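Local atomic coordinates of putative NAD(P)H-flavin oxidoreductase (PDB entry 6WT2), a protein that binds FMN and probably uses NAD(P)H to reduce nitro compounds such as chloramphenicol, in the manner of NfsB-type nitroreductases. Residues Glu171-Ala176 / Ser197-Phe202; Lys70-Gly75 / Ala176-Val181; Val87-Lys92 / Ile151-Met156. One frame throughout, in Å; residues are numbered along the deposited sequence.

Interaction 1 of 3, residues Glu171-Ala176 / Ser197-Phe202; sequences EGFNYA and SVAATF. With FMN (flavin mononucleotide), chain G; NIO (nicotinic acid), chain H.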
loop_
_atom_site.group_PDB
_atom_site.type_symbol
_atom_site.label_atom_id
_atom_site.label_comp_id
_atom_site.label_asym_id
_atom_site.label_seq_id
_atom_site.Cartn_x
_atom_site.Cartn_y
_atom_site.Cartn_z
ATOM N N GLU A 171 -7.572 3.038 10.197
ATOM C CA GLU A 171 -7.000 4.349 10.472
ATOM C C GLU A 171 -7.773 5.102 11.541
ATOM O O GLU A 171 -7.339 6.185 11.951
ATOM C CB GLU A 171 -6.965 5.220 9.199
ATOM C CG GLU A 171 -5.818 4.919 8.245
ATOM C CD GLU A 171 -5.983 5.675 6.925
ATOM O OE1 GLU A 171 -6.987 6.411 6.790
ATOM O OE2 GLU A 171 -5.129 5.543 6.028
ATOM N N GLY A 172 -8.903 4.564 11.996
ATOM C CA GLY A 172 -9.792 5.304 12.869
ATOM C C GLY A 172 -9.355 5.323 14.321
ATOM O O GLY A 172 -9.997 4.722 15.190
ATOM N N PHE A 173 -8.261 6.023 14.600
ATOM C CA PHE A 173 -7.805 6.191 15.968
ATOM C C PHE A 173 -7.016 7.482 16.062
ATOM O O PHE A 173 -6.538 8.011 15.057
ATOM C CB PHE A 173 -6.961 5.004 16.423
ATOM C CG PHE A 173 -5.815 4.672 15.496
ATOM C CD1 PHE A 173 -4.586 5.304 15.636
ATOM C CD2 PHE A 173 -5.959 3.704 14.514
ATOM C CE1 PHE A 173 -3.527 4.996 14.806
ATOM C CE2 PHE A 173 -4.900 3.377 13.683
ATOM C CZ PHE A 173 -3.681 4.032 13.823
ATOM N N ASN A 174 -6.891 7.992 17.282
ATOM C CA ASN A 174 -6.056 9.164 17.490
ATOM C C ASN A 174 -4.593 8.753 17.391
ATOM O O ASN A 174 -4.105 7.944 18.189
ATOM C CB ASN A 174 -6.354 9.816 18.837
ATOM C CG ASN A 174 -5.619 11.130 19.010
ATOM O OD1 ASN A 174 -4.444 11.153 19.370
ATOM N ND2 ASN A 174 -6.306 12.233 18.746
ATOM N N TYR A 175 -3.892 9.294 16.398
ATOM C CA TYR A 175 -2.539 8.817 16.128
ATOM C C TYR A 175 -1.565 9.230 17.227
ATOM O O TYR A 175 -0.671 8.455 17.592
ATOM C CB TYR A 175 -2.073 9.334 14.772
ATOM C CG TYR A 175 -2.396 8.391 13.643
ATOM C CD1 TYR A 175 -1.382 7.744 12.947
ATOM C CD2 TYR A 175 -3.722 8.131 13.282
ATOM C CE1 TYR A 175 -1.671 6.874 11.900
ATOM C CE2 TYR A 175 -4.021 7.257 12.234
ATOM C CZ TYR A 175 -2.993 6.643 11.544
ATOM O OH TYR A 175 -3.281 5.767 10.519
ATOM N N ALA A 176 -1.715 10.444 17.759
ATOM C CA ALA A 176 -0.838 10.886 18.844
ATOM C C ALA A 176 -1.053 10.061 20.110
ATOM O O ALA A 176 -0.089 9.715 20.807
ATOM C CB ALA A 176 -1.069 12.372 19.122
ATOM N N SER A 197 1.738 4.181 11.696
ATOM C CA SER A 197 1.361 4.337 10.299
ATOM C C SER A 197 -0.099 4.001 10.030
ATOM O O SER A 197 -0.837 4.809 9.445
ATOM C CB SER A 197 2.256 3.445 9.428
ATOM O OG SER A 197 1.835 3.515 8.081
ATOM N N VAL A 198 -0.527 2.805 10.443
ATOM C CA VAL A 198 -1.843 2.239 10.145
ATOM C C VAL A 198 -1.984 0.984 11.002
ATOM O O VAL A 198 -0.997 0.498 11.567
ATOM C CB VAL A 198 -1.974 1.925 8.636
ATOM C CG1 VAL A 198 -1.014 0.796 8.257
ATOM C CG2 VAL A 198 -3.441 1.629 8.217
ATOM N N ALA A 199 -3.205 0.465 11.144
ATOM C CA ALA A 199 -3.436 -0.770 11.889
ATOM C C ALA A 199 -4.307 -1.704 11.058
ATOM O O ALA A 199 -4.892 -1.310 10.044
ATOM C CB ALA A 199 -4.086 -0.495 13.256
ATOM N N ALA A 200 -4.371 -2.963 11.488
ATOM C CA ALA A 200 -5.250 -3.950 10.875
ATOM C C ALA A 200 -5.679 -4.965 11.927
ATOM O O ALA A 200 -4.880 -5.349 12.773
ATOM C CB ALA A 200 -4.563 -4.683 9.724
ATOM N N THR A 201 -6.930 -5.407 11.849
ATOM C CA THR A 201 -7.426 -6.506 12.659
ATOM C C THR A 201 -7.534 -7.760 11.802
ATOM O O THR A 201 -7.693 -7.686 10.585
ATOM C CB THR A 201 -8.793 -6.166 13.277
ATOM O OG1 THR A 201 -9.761 -5.897 12.242
ATOM C CG2 THR A 201 -8.676 -4.933 14.162
ATOM N N PHE A 202 -7.457 -8.919 12.453
ATOM C CA PHE A 202 -7.577 -10.204 11.776
ATOM C C PHE A 202 -8.357 -11.172 12.640
ATOM O O PHE A 202 -8.190 -11.194 13.865
ATOM C CB PHE A 202 -6.215 -10.848 11.479
ATOM C CG PHE A 202 -5.329 -10.032 10.589
ATOM C CD1 PHE A 202 -5.313 -10.248 9.221
ATOM C CD2 PHE A 202 -4.487 -9.069 11.125
ATOM C CE1 PHE A 202 -4.491 -9.488 8.397
ATOM C CE2 PHE A 202 -3.660 -8.307 10.307
ATOM C CZ PHE A 202 -3.670 -8.510 8.940
HETATM N N1 FMN G . -12.997 0.468 8.493
HETATM C C2 FMN G . -13.407 0.750 9.756
HETATM O O2 FMN G . -14.507 0.290 10.137
HETATM N N3 FMN G . -12.668 1.470 10.618
HETATM C C4 FMN G . -11.502 2.033 10.271
HETATM O O4 FMN G . -10.778 2.639 11.093
HETATM C C4A FMN G . -11.001 1.789 8.908
HETATM N N5 FMN G . -9.887 2.405 8.470
HETATM C C5A FMN G . -9.383 2.097 7.246
HETATM C C6 FMN G . -8.073 2.472 6.936
HETATM C C7 FMN G . -7.557 2.163 5.686
HETATM C C7M FMN G . -6.148 2.568 5.314
HETATM C C8 FMN G . -8.371 1.390 4.715
HETATM C C8M FMN G . -7.752 0.968 3.404
HETATM C C9 FMN G . -9.649 0.956 5.049
HETATM C C9A FMN G . -10.157 1.230 6.314
HETATM N N10 FMN G . -11.434 0.756 6.691
HETATM C C10 FMN G . -11.899 1.062 7.976
HETATM C "C1'" FMN G . -12.226 -0.082 5.781
HETATM C "C2'" FMN G . -12.930 0.735 4.689
HETATM O "O2'" FMN G . -14.079 1.448 5.216
HETATM C "C3'" FMN G . -13.291 -0.242 3.573
HETATM O "O3'" FMN G . -12.066 -0.766 3.021
HETATM C "C4'" FMN G . -14.100 0.350 2.413
HETATM O "O4'" FMN G . -15.313 0.905 2.907
HETATM C "C5'" FMN G . -14.405 -0.718 1.373
HETATM O "O5'" FMN G . -15.120 -1.805 1.949
HETATM P P FMN G . -14.513 -3.290 1.787
HETATM O O1P FMN G . -13.100 -3.094 2.281
HETATM O O2P FMN G . -15.324 -4.233 2.628
HETATM O O3P FMN G . -14.515 -3.644 0.327
HETATM N N NIO H . -12.850 5.668 10.531
HETATM C C1 NIO H . -13.514 4.896 9.665
HETATM C C2 NIO H . -13.006 4.691 8.392
HETATM C C3 NIO H . -11.810 5.276 8.007
HETATM C C4 NIO H . -11.151 6.077 8.923
HETATM C C5 NIO H . -11.697 6.254 10.185
HETATM C C6 NIO H . -13.745 3.829 7.423
HETATM O O1 NIO H . -13.161 3.502 6.385
HETATM O O2 NIO H . -14.908 3.464 7.688
#

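Interaction 2 of 3, residues Lys70-Gly75 / Ala176-Val181; sequences KPFSWG and ADMERV. With FMN (flavin mononucleotide), chain G.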
loop_
_atom_site.group_PDB
_atom_site.type_symbol
_atom_site.label_atom_id
_atom_site.label_comp_id
_atom_site.label_asym_id
_atom_site.label_seq_id
_atom_site.Cartn_x
_atom_site.Cartn_y
_atom_site.Cartn_z
ATOM N N LYS A 70 -8.545 1.376 23.428
ATOM C CA LYS A 70 -9.951 1.431 23.039
ATOM C C LYS A 70 -10.591 2.815 23.151
ATOM O O LYS A 70 -11.316 3.198 22.215
ATOM C CB LYS A 70 -10.731 0.399 23.866
ATOM C CG LYS A 70 -12.232 0.413 23.590
ATOM C CD LYS A 70 -12.988 -0.526 24.511
ATOM C CE LYS A 70 -12.537 -1.967 24.347
ATOM N NZ LYS A 70 -13.204 -2.848 25.361
ATOM N N PRO A 71 -10.378 3.604 24.217
ATOM C CA PRO A 71 -11.088 4.891 24.328
ATOM C C PRO A 71 -10.838 5.860 23.184
ATOM O O PRO A 71 -11.680 6.738 22.957
ATOM C CB PRO A 71 -10.570 5.465 25.655
ATOM C CG PRO A 71 -10.119 4.288 26.421
ATOM C CD PRO A 71 -9.553 3.347 25.416
ATOM N N PHE A 72 -9.724 5.753 22.456
ATOM C CA PHE A 72 -9.489 6.644 21.326
ATOM C C PHE A 72 -9.429 5.904 19.996
ATOM O O PHE A 72 -8.999 6.484 18.990
ATOM C CB PHE A 72 -8.211 7.464 21.542
ATOM C CG PHE A 72 -6.980 6.639 21.822
ATOM C CD1 PHE A 72 -6.259 6.060 20.786
ATOM C CD2 PHE A 72 -6.531 6.467 23.126
ATOM C CE1 PHE A 72 -5.115 5.289 21.055
ATOM C CE2 PHE A 72 -5.378 5.709 23.400
ATOM C CZ PHE A 72 -4.678 5.126 22.358
ATOM N N SER A 73 -9.858 4.646 19.954
ATOM C CA SER A 73 -9.777 3.858 18.731
ATOM C C SER A 73 -11.164 3.528 18.188
ATOM O O SER A 73 -11.497 2.357 17.976
ATOM C CB SER A 73 -8.986 2.578 18.991
ATOM O OG SER A 73 -7.633 2.890 19.273
ATOM N N TRP A 74 -11.968 4.560 17.947
ATOM C CA TRP A 74 -13.370 4.348 17.595
ATOM C C TRP A 74 -13.530 3.566 16.293
ATOM O O TRP A 74 -14.536 2.881 16.106
ATOM C CB TRP A 74 -14.086 5.695 17.509
ATOM C CG TRP A 74 -13.383 6.695 16.638
ATOM C CD1 TRP A 74 -12.235 7.381 16.932
ATOM C CD2 TRP A 74 -13.784 7.126 15.332
ATOM N NE1 TRP A 74 -11.900 8.209 15.889
ATOM C CE2 TRP A 74 -12.834 8.072 14.893
ATOM C CE3 TRP A 74 -14.859 6.807 14.490
ATOM C CZ2 TRP A 74 -12.922 8.702 13.647
ATOM C CZ3 TRP A 74 -14.949 7.439 13.250
ATOM C CH2 TRP A 74 -13.987 8.375 12.845
ATOM N N GLY A 75 -12.549 3.632 15.394
ATOM C CA GLY A 75 -12.639 2.874 14.158
ATOM C C GLY A 75 -12.600 1.366 14.332
ATOM O O GLY A 75 -12.950 0.639 13.395
ATOM N N ALA A 176 -1.715 10.444 17.759
ATOM C CA ALA A 176 -0.838 10.886 18.844
ATOM C C ALA A 176 -1.053 10.061 20.110
ATOM O O ALA A 176 -0.089 9.715 20.807
ATOM C CB ALA A 176 -1.069 12.372 19.122
ATOM N N ASP A 177 -2.310 9.745 20.432
ATOM C CA ASP A 177 -2.590 8.898 21.589
ATOM C C ASP A 177 -2.008 7.502 21.403
ATOM O O ASP A 177 -1.518 6.899 22.359
ATOM C CB ASP A 177 -4.100 8.801 21.830
ATOM C CG ASP A 177 -4.702 10.084 22.348
ATOM O OD1 ASP A 177 -3.978 10.872 22.987
ATOM O OD2 ASP A 177 -5.917 10.302 22.125
HETATM N N MSE A 178 -2.080 6.963 20.187
HETATM C CA MSE A 178 -1.614 5.610 19.919
HETATM C C MSE A 178 -0.116 5.529 20.177
HETATM O O MSE A 178 0.364 4.582 20.809
HETATM C CB MSE A 178 -1.947 5.193 18.475
HETATM C CG MSE A 178 -1.584 3.736 18.144
HETATM SE SE MSE A 178 -2.696 2.430 19.131
HETATM C CE MSE A 178 -4.265 2.477 17.964
ATOM N N GLU A 179 0.629 6.527 19.688
ATOM C CA GLU A 179 2.066 6.555 19.946
ATOM C C GLU A 179 2.348 6.699 21.433
ATOM O O GLU A 179 3.233 6.025 21.971
ATOM C CB GLU A 179 2.740 7.691 19.168
ATOM C CG GLU A 179 4.166 8.004 19.661
ATOM C CD GLU A 179 4.935 8.960 18.753
ATOM O OE1 GLU A 179 5.101 8.652 17.553
ATOM O OE2 GLU A 179 5.378 10.020 19.244
ATOM N N ARG A 180 1.603 7.571 22.116
ATOM C CA ARG A 180 1.830 7.775 23.546
ATOM C C ARG A 180 1.656 6.473 24.329
ATOM O O ARG A 180 2.495 6.125 25.165
ATOM C CB ARG A 180 0.884 8.852 24.078
ATOM C CG ARG A 180 0.765 8.889 25.607
ATOM C CD ARG A 180 -0.335 9.842 26.055
ATOM N NE ARG A 180 -1.656 9.206 26.081
ATOM C CZ ARG A 180 -2.813 9.860 25.995
ATOM N NH1 ARG A 180 -2.825 11.181 25.862
ATOM N NH2 ARG A 180 -3.960 9.192 26.032
ATOM N N VAL A 181 0.581 5.734 24.056
ATOM C CA VAL A 181 0.300 4.509 24.801
ATOM C C VAL A 181 1.272 3.395 24.414
ATOM O O VAL A 181 1.865 2.736 25.280
ATOM C CB VAL A 181 -1.166 4.079 24.586
ATOM C CG1 VAL A 181 -1.378 2.662 25.119
ATOM C CG2 VAL A 181 -2.123 5.054 25.267
HETATM N N1 FMN G . -12.997 0.468 8.493
HETATM C C2 FMN G . -13.407 0.750 9.756
HETATM O O2 FMN G . -14.507 0.290 10.137
HETATM N N3 FMN G . -12.668 1.470 10.618
HETATM C C4 FMN G . -11.502 2.033 10.271
HETATM O O4 FMN G . -10.778 2.639 11.093
HETATM C C4A FMN G . -11.001 1.789 8.908
HETATM N N5 FMN G . -9.887 2.405 8.470
HETATM C C5A FMN G . -9.383 2.097 7.246
HETATM C C6 FMN G . -8.073 2.472 6.936
HETATM C C7 FMN G . -7.557 2.163 5.686
HETATM C C7M FMN G . -6.148 2.568 5.314
HETATM C C8 FMN G . -8.371 1.390 4.715
HETATM C C8M FMN G . -7.752 0.968 3.404
HETATM C C9 FMN G . -9.649 0.956 5.049
HETATM C C9A FMN G . -10.157 1.230 6.314
HETATM N N10 FMN G . -11.434 0.756 6.691
HETATM C C10 FMN G . -11.899 1.062 7.976
HETATM C "C1'" FMN G . -12.226 -0.082 5.781
HETATM C "C2'" FMN G . -12.930 0.735 4.689
HETATM O "O2'" FMN G . -14.079 1.448 5.216
HETATM C "C3'" FMN G . -13.291 -0.242 3.573
HETATM O "O3'" FMN G . -12.066 -0.766 3.021
HETATM C "C4'" FMN G . -14.100 0.350 2.413
HETATM O "O4'" FMN G . -15.313 0.905 2.907
HETATM C "C5'" FMN G . -14.405 -0.718 1.373
HETATM O "O5'" FMN G . -15.120 -1.805 1.949
HETATM P P FMN G . -14.513 -3.290 1.787
HETATM O O1P FMN G . -13.100 -3.094 2.281
HETATM O O2P FMN G . -15.324 -4.233 2.628
HETATM O O3P FMN G . -14.515 -3.644 0.327
#

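Interaction 3 of 3, residues Val87-Lys92 / Ile151-Met156; sequences VVFLAK and IALGNM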
loop_
_atom_site.group_PDB
_atom_site.type_symbol
_atom_site.label_atom_id
_atom_site.label_comp_id
_atom_site.label_asym_id
_atom_site.label_seq_id
_atom_site.Cartn_x
_atom_site.Cartn_y
_atom_site.Cartn_z
ATOM N N VAL A 87 -2.604 -5.885 14.488
ATOM C CA VAL A 87 -1.272 -5.445 14.077
ATOM C C VAL A 87 -1.311 -3.931 13.933
ATOM O O VAL A 87 -2.193 -3.388 13.255
ATOM C CB VAL A 87 -0.828 -6.109 12.759
ATOM C CG1 VAL A 87 0.554 -5.596 12.328
ATOM C CG2 VAL A 87 -0.801 -7.628 12.900
ATOM N N VAL A 88 -0.387 -3.253 14.595
ATOM C CA VAL A 88 -0.174 -1.825 14.413
ATOM C C VAL A 88 1.136 -1.687 13.655
ATOM O O VAL A 88 2.180 -2.169 14.117
ATOM C CB VAL A 88 -0.126 -1.076 15.754
ATOM C CG1 VAL A 88 0.176 0.407 15.520
ATOM C CG2 VAL A 88 -1.440 -1.281 16.539
ATOM N N PHE A 89 1.077 -1.049 12.496
ATOM C CA PHE A 89 2.229 -0.878 11.626
ATOM C C PHE A 89 2.982 0.382 12.016
ATOM O O PHE A 89 2.388 1.458 12.140
ATOM C CB PHE A 89 1.797 -0.786 10.158
ATOM C CG PHE A 89 1.172 -2.041 9.617
ATOM C CD1 PHE A 89 1.902 -2.901 8.816
ATOM C CD2 PHE A 89 -0.158 -2.354 9.896
ATOM C CE1 PHE A 89 1.325 -4.051 8.297
ATOM C CE2 PHE A 89 -0.741 -3.510 9.400
ATOM C CZ PHE A 89 -0.007 -4.352 8.588
ATOM N N LEU A 90 4.290 0.244 12.218
ATOM C CA LEU A 90 5.175 1.375 12.436
ATOM C C LEU A 90 5.967 1.650 11.167
ATOM O O LEU A 90 6.356 0.722 10.456
ATOM C CB LEU A 90 6.166 1.097 13.573
ATOM C CG LEU A 90 5.571 0.607 14.885
ATOM C CD1 LEU A 90 6.749 0.352 15.890
ATOM C CD2 LEU A 90 4.539 1.579 15.424
ATOM N N ALA A 91 6.244 2.922 10.912
ATOM C CA ALA A 91 7.110 3.308 9.810
ATOM C C ALA A 91 8.351 4.009 10.352
ATOM O O ALA A 91 8.303 4.707 11.371
ATOM C CB ALA A 91 6.352 4.202 8.801
ATOM N N LYS A 92 9.473 3.809 9.666
ATOM C CA LYS A 92 10.733 4.427 10.065
ATOM C C LYS A 92 10.674 5.947 9.948
ATOM O O LYS A 92 10.225 6.485 8.924
ATOM C CB LYS A 92 11.861 3.897 9.192
ATOM C CG LYS A 92 13.247 4.265 9.706
ATOM C CD LYS A 92 13.515 3.569 11.030
ATOM C CE LYS A 92 14.835 4.007 11.687
ATOM N NZ LYS A 92 14.734 5.394 12.240
ATOM N N ILE A 151 1.763 -1.106 1.431
ATOM C CA ILE A 151 1.963 -2.278 0.583
ATOM C C ILE A 151 1.891 -3.544 1.421
ATOM O O ILE A 151 1.176 -4.492 1.086
ATOM C CB ILE A 151 3.311 -2.196 -0.151
ATOM C CG1 ILE A 151 3.428 -0.891 -0.932
ATOM C CG2 ILE A 151 3.500 -3.422 -1.036
ATOM C CD1 ILE A 151 4.798 -0.750 -1.604
ATOM N N ALA A 152 2.654 -3.578 2.521
ATOM C CA ALA A 152 2.617 -4.730 3.417
ATOM C C ALA A 152 1.220 -4.950 3.964
ATOM O O ALA A 152 0.748 -6.089 4.040
ATOM C CB ALA A 152 3.604 -4.535 4.564
ATOM N N LEU A 153 0.546 -3.868 4.362
ATOM C CA LEU A 153 -0.841 -3.968 4.809
ATOM C C LEU A 153 -1.720 -4.644 3.760
ATOM O O LEU A 153 -2.417 -5.623 4.055
ATOM C CB LEU A 153 -1.375 -2.578 5.143
ATOM C CG LEU A 153 -2.888 -2.491 5.384
ATOM C CD1 LEU A 153 -3.193 -3.003 6.765
ATOM C CD2 LEU A 153 -3.364 -1.060 5.199
ATOM N N GLY A 154 -1.699 -4.128 2.525
ATOM C CA GLY A 154 -2.509 -4.717 1.464
ATOM C C GLY A 154 -2.229 -6.195 1.251
ATOM O O GLY A 154 -3.157 -6.999 1.119
ATOM N N ASN A 155 -0.948 -6.574 1.244
ATOM C CA ASN A 155 -0.568 -7.962 0.982
ATOM C C ASN A 155 -0.999 -8.894 2.109
ATOM O O ASN A 155 -1.501 -9.994 1.854
ATOM C CB ASN A 155 0.938 -8.059 0.766
ATOM C CG ASN A 155 1.354 -7.639 -0.623
ATOM O OD1 ASN A 155 0.563 -7.707 -1.578
ATOM N ND2 ASN A 155 2.615 -7.235 -0.761
HETATM N N MSE A 156 -0.805 -8.484 3.354
HETATM C CA MSE A 156 -1.233 -9.306 4.478
HETATM C C MSE A 156 -2.749 -9.554 4.467
HETATM O O MSE A 156 -3.201 -10.689 4.659
HETATM C CB MSE A 156 -0.790 -8.655 5.786
HETATM C CG MSE A 156 0.714 -8.733 5.962
HETATM SE SE MSE A 156 1.355 -7.543 7.344
HETATM C CE MSE A 156 0.394 -8.354 8.818
#

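Interaction 1 of 3, residues Glu171-Ala176 / Ser197-Phe202
The loop leading into helix 175-185 of this nitroreductase fold lies against strand 194-203, with its first two residues at the flavin. Phe173 and Tyr175 present nearly parallel rings, Phe173 CE1 standing over the centre of the Tyr175 ring, 3.4 Å above its plane. Tyr175 then meets the strand edge-on: its OH donates a hydrogen bond to Ser197 O, 2.8 Å away and near the plane of the ring, but comes in 44° out of the Ser197 carbonyl plane. Phe173, with CG in the crowded position between backbone N and carbonyl carbon (chi1 53°), sets CE2 4.0 Å from Ala199 CB. Glu171 runs extended beyond CG beside the dimethylbenzene end of FMN, and its CG lies 4.1 Å from Val198 CG2. Its carboxylate is held by Tyr150 and, from the second subunit, by Ser49, Trp144 and Gln148. Gly172 centres an inverse gamma turn closed by Phe173 N to Glu171 O (2.8 Å). The amides of Glu171 and Gly172 both bond the flavin, probably stabilising negative charge on its reduced form: Gly172 N to FMN O4 at 2.8 Å and, straighter, Glu171 N to FMN N5 at 3.0 Å, with an N-H...N angle of 158°.

Interaction 2 of 3, residues Lys70-Gly75 / Ala176-Val181
A CH-pi contact on the first turns of helix 175-185 joins that helix to the loop after helix 63-69, part of the flavin-binding framework of the nitroreductase fold. Phe72 carries it. From the backbone its CG takes the crowded position between N and carbonyl carbon (chi1 55°), and CB passes Asp177 OD2 at 3.7 Å. The ring lies against the helix, with Asp177 CB over the middle of one face, 3.4 Å from the centroid of the Phe72 ring and only 4° off its normal. The carboxylate is turned obliquely to the ring, its plane 54° away, and OD1 faces Arg180 NH1 in a purely electrostatic pairing, with the oxygen well out of the guanidinium plane. Farther along, Phe72 CE1 lies 3.6 Å from Met178 N and CE2 has Val181 CG2 at 3.8 Å, close to the ring plane. The tip, Phe72 CZ, ends 3.6 Å from Asp177 O, so the aromatic side chain touches helix backbone as well as side chains. Next to it, selenomethionine Met178 bends at chi2 and chi3 and brings its methyl CE to 3.6 Å from Ser73 OG, a hydroxyl hydrogen-bonded to Ile69 O. The helix start is fixed to the same loop, since its N-cap residue Asn174 bonds Asp177 N through OD1 and pairs its backbone with Phe72. Farther along the loop, Gly75 O accepts the hydrogen bond from FMN N3 at 2.9 Å.

Interaction 3 of 3, residues Val87-Lys92 / Ile151-Met156
Phe89 CG stands anti to its carbonyl carbon (chi1 -65°), which carries the ring from strand 85-92 toward helix 138-162, at a helix-on-sheet junction in the core of the nitroreductase fold. From the helix, selenomethionine Met156 also has CG anti to the carbonyl carbon, and chi3 (62°) angles its methyl CE onward toward the strand. Leu153 has CG anti to the backbone N, which lays its side chain across the ring at about a right angle. The short segments run close to antiparallel, 153° between their directions, with axes 10.5 Å apart, a gap bridged by the aromatic ring. The Phe89 ring is sandwiched near its rim: Val87 CG1 of its own strand lies 3.8 Å above one face, and Leu153 CB lies 4.1 Å above the opposite face. Leu153 CD1 approaches Phe89 CE2 to 3.6 Å. Ala152 CB meets Phe89 CE1 obliquely and more loosely. Met156 and Phe89 reach tip to tip in a Met-aromatic contact: the selenium sits at the ring edge, 3.6 Å from Phe89 CE1 and 4.8 Å from the ring centroid. The touching residues are all buried and the contact is apolar, centred almost at the middle of the chain. Phe57 of the neighbouring strand also meets the Phe89 ring. The helix faces the dimer interface too: Asn155 OD1 is hydrogen-bonded to Thr158 OG1 of the second subunit, while Asn155 ND2 bonds Ser46 OG of its own chain, and Leu153 packs on Ile151 of the second subunit. Beyond the selenium, the methyl continues toward the strand, leaving Met156 CE 4.0 Å from Phe89 CZ and 4.3 Å from Val87 CG2.

Overall arrangement
Along the chain, interaction 3 is nested inside the loop closed by interaction 2 and ends before interaction 1 opens. Interactions 1 and 2 lie about 8 Å apart between centres, share Ala176 and helix 175-185, and are tied by the probable hydrogen bond from Gly75 N to Gly172 O (2.8 Å), so that the two loops together contact the flavin at N5, O4 and N3. Interactions 1 and 3, with centres about 10 Å apart, join through neighbouring antiparallel strands 194-203 and 85-92, where Phe89 N probably bonds Val198 O. Centres of interactions 2 and 3 are about 17 Å apart, and they do not touch. Together they link the FMN site to the central sheet and the dimer-facing helix 138-162.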